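Local coordinates for protein flavin prenyltransferase UbiX (Methanocaldococcus jannaschii, PDB 6M8V) that probably makes the prenylated FMN cofactor of UbiD-type decarboxylases, joining a dimethylallyl group from dimethylallyl phosphate to N5 and C6 of the flavin, at residues R112-I117 against G139-P144. Sequence-based numbering, arbitrary orientation.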
loop_
_atom_site.group_PDB
_atom_site.type_symbol
_atom_site.label_atom_id
_atom_site.label_comp_id
_atom_site.label_asym_id
_atom_site.label_seq_id
_atom_site.Cartn_x
_atom_site.Cartn_y
_atom_site.Cartn_z
ATOM N N ARG A 112 10.862 20.909 -11.603
ATOM C CA ARG A 112 10.115 21.543 -10.515
ATOM C C ARG A 112 9.558 22.903 -10.930
ATOM O O ARG A 112 9.609 23.872 -10.174
ATOM C CB ARG A 112 10.967 21.666 -9.251
ATOM C CG ARG A 112 11.573 20.359 -8.779
ATOM C CD ARG A 112 10.513 19.323 -8.365
ATOM N NE ARG A 112 11.151 18.151 -7.759
ATOM C CZ ARG A 112 10.530 17.234 -7.023
ATOM N NH1 ARG A 112 9.225 17.320 -6.783
ATOM N NH2 ARG A 112 11.224 16.220 -6.525
ATOM N N ARG A 113 9.015 22.974 -12.139
ATOM C CA ARG A 113 8.305 24.151 -12.615
ATOM C C ARG A 113 6.804 23.936 -12.466
ATOM O O ARG A 113 6.317 22.805 -12.427
ATOM C CB ARG A 113 8.676 24.451 -14.071
ATOM C CG ARG A 113 10.174 24.695 -14.261
ATOM C CD ARG A 113 10.618 24.581 -15.710
ATOM N NE ARG A 113 12.077 24.591 -15.832
ATOM C CZ ARG A 113 12.738 24.389 -16.972
ATOM N NH1 ARG A 113 12.075 24.161 -18.097
ATOM N NH2 ARG A 113 14.064 24.412 -16.988
ATOM N N LYS A 114 6.073 25.042 -12.375
ATOM C CA LYS A 114 4.649 24.971 -12.079
ATOM C C LYS A 114 3.882 24.300 -13.218
ATOM O O LYS A 114 4.030 24.667 -14.387
ATOM C CB LYS A 114 4.102 26.372 -11.823
ATOM C CG LYS A 114 2.604 26.429 -11.605
ATOM C CD LYS A 114 2.167 27.819 -11.175
ATOM C CE LYS A 114 2.679 28.156 -9.783
ATOM N NZ LYS A 114 2.269 29.533 -9.383
ATOM N N LEU A 115 3.049 23.320 -12.870
ATOM C CA LEU A 115 2.251 22.579 -13.838
ATOM C C LEU A 115 0.790 22.644 -13.421
ATOM O O LEU A 115 0.429 22.184 -12.329
ATOM C CB LEU A 115 2.724 21.123 -13.940
ATOM C CG LEU A 115 1.897 20.138 -14.777
ATOM C CD1 LEU A 115 1.780 20.610 -16.220
ATOM C CD2 LEU A 115 2.504 18.727 -14.715
ATOM N N ILE A 116 -0.044 23.209 -14.290
ATOM C CA ILE A 116 -1.485 23.308 -14.089
ATOM C C ILE A 116 -2.169 22.457 -15.146
ATOM O O ILE A 116 -1.900 22.614 -16.341
ATOM C CB ILE A 116 -1.972 24.763 -14.192
ATOM C CG1 ILE A 116 -1.244 25.659 -13.185
ATOM C CG2 ILE A 116 -3.492 24.826 -14.030
ATOM C CD1 ILE A 116 -1.539 27.145 -13.370
ATOM N N ILE A 117 -3.064 21.573 -14.714
ATOM C CA ILE A 117 -3.849 20.753 -15.631
ATOM C C ILE A 117 -5.319 20.956 -15.311
ATOM O O ILE A 117 -5.700 21.068 -14.142
ATOM C CB ILE A 117 -3.469 19.259 -15.553
ATOM C CG1 ILE A 117 -3.706 18.713 -14.149
ATOM C CG2 ILE A 117 -2.012 19.061 -15.939
ATOM C CD1 ILE A 117 -3.687 17.196 -14.074
ATOM N N GLY A 139 2.819 17.643 -6.879
ATOM C CA GLY A 139 2.890 19.091 -6.862
ATOM C C GLY A 139 2.200 19.776 -8.023
ATOM O O GLY A 139 2.181 21.010 -8.061
ATOM N N ALA A 140 1.650 19.028 -8.977
ATOM C CA ALA A 140 0.841 19.644 -10.016
ATOM C C ALA A 140 -0.437 20.213 -9.410
ATOM O O ALA A 140 -0.953 19.706 -8.415
ATOM C CB ALA A 140 0.503 18.630 -11.110
ATOM N N ILE A 141 -0.938 21.283 -10.016
ATOM C CA ILE A 141 -2.183 21.914 -9.599
ATOM C C ILE A 141 -3.300 21.355 -10.471
ATOM O O ILE A 141 -3.407 21.690 -11.654
ATOM C CB ILE A 141 -2.100 23.445 -9.689
ATOM C CG1 ILE A 141 -1.049 23.983 -8.709
ATOM C CG2 ILE A 141 -3.450 24.074 -9.380
ATOM C CD1 ILE A 141 0.188 24.545 -9.368
ATOM N N VAL A 142 -4.132 20.497 -9.895
ATOM C CA VAL A 142 -5.172 19.802 -10.643
ATOM C C VAL A 142 -6.440 20.638 -10.549
ATOM O O VAL A 142 -7.021 20.792 -9.471
ATOM C CB VAL A 142 -5.391 18.379 -10.118
ATOM C CG1 VAL A 142 -6.554 17.730 -10.846
ATOM C CG2 VAL A 142 -4.116 17.552 -10.289
ATOM N N MET A 143 -6.883 21.163 -11.687
ATOM C CA MET A 143 -7.860 22.245 -11.715
ATOM C C MET A 143 -8.886 22.020 -12.824
ATOM O O MET A 143 -8.921 22.758 -13.809
ATOM C CB MET A 143 -7.137 23.578 -11.912
ATOM C CG MET A 143 -7.875 24.767 -11.393
ATOM S SD MET A 143 -6.877 26.237 -11.629
ATOM C CE MET A 143 -7.887 27.431 -10.761
ATOM N N PRO A 144 -9.747 21.017 -12.674
ATOM C CA PRO A 144 -10.847 20.859 -13.644
ATOM C C PRO A 144 -11.697 22.115 -13.691
ATOM O O PRO A 144 -11.939 22.750 -12.653
ATOM C CB PRO A 144 -11.648 19.662 -13.099
ATOM C CG PRO A 144 -11.138 19.425 -11.711
ATOM C CD PRO A 144 -9.741 19.948 -11.661
HETATM O O HOH W 1 3.269 22.624 -9.942
#
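Two parallel strands pair here at one margin of the Rossmann-like sheet, 141-142 outermost within the chain, and helix 126-137 makes the beta-alpha-beta crossover between them. Three backbone hydrogen bonds zip them together: I141 N gives a nearly straight bond to L115 O (2.8 Å), I117 N reaches I141 O (3.1 Å), and M143 N meets I117 O almost along the C=O axis (2.7 Å), though bent at the hydrogen (150°). Where the strands splay before L115, a water carries the ladder on, accepting from L115 N and donating to G139 O.

On one face, I116 and I141 are a bridge pair, I116 CG1 4.2 Å from I141 CB, and the I141 side chain crosses that of K114 obliquely, I141 CD1 touching K114 CG (3.8 Å); K114 NZ is hydrogen-bonded to I170 O. On the other, I117 holds CG1 in the crowded position between N and carbonyl carbon (chi1 60°), swinging CD1 to V142 CG2 (3.8 Å), while L115 CD2 meets A140 CB.

Helix 156-171 covers I116 and M143, the latter against R166, predicted to bind dimethylallyl phosphate. Helix 126-137 packs on I117, A140 and V142; strand 78-84 flanks 114-117, and a second subunit hydrogen-bonds to the V142 backbone.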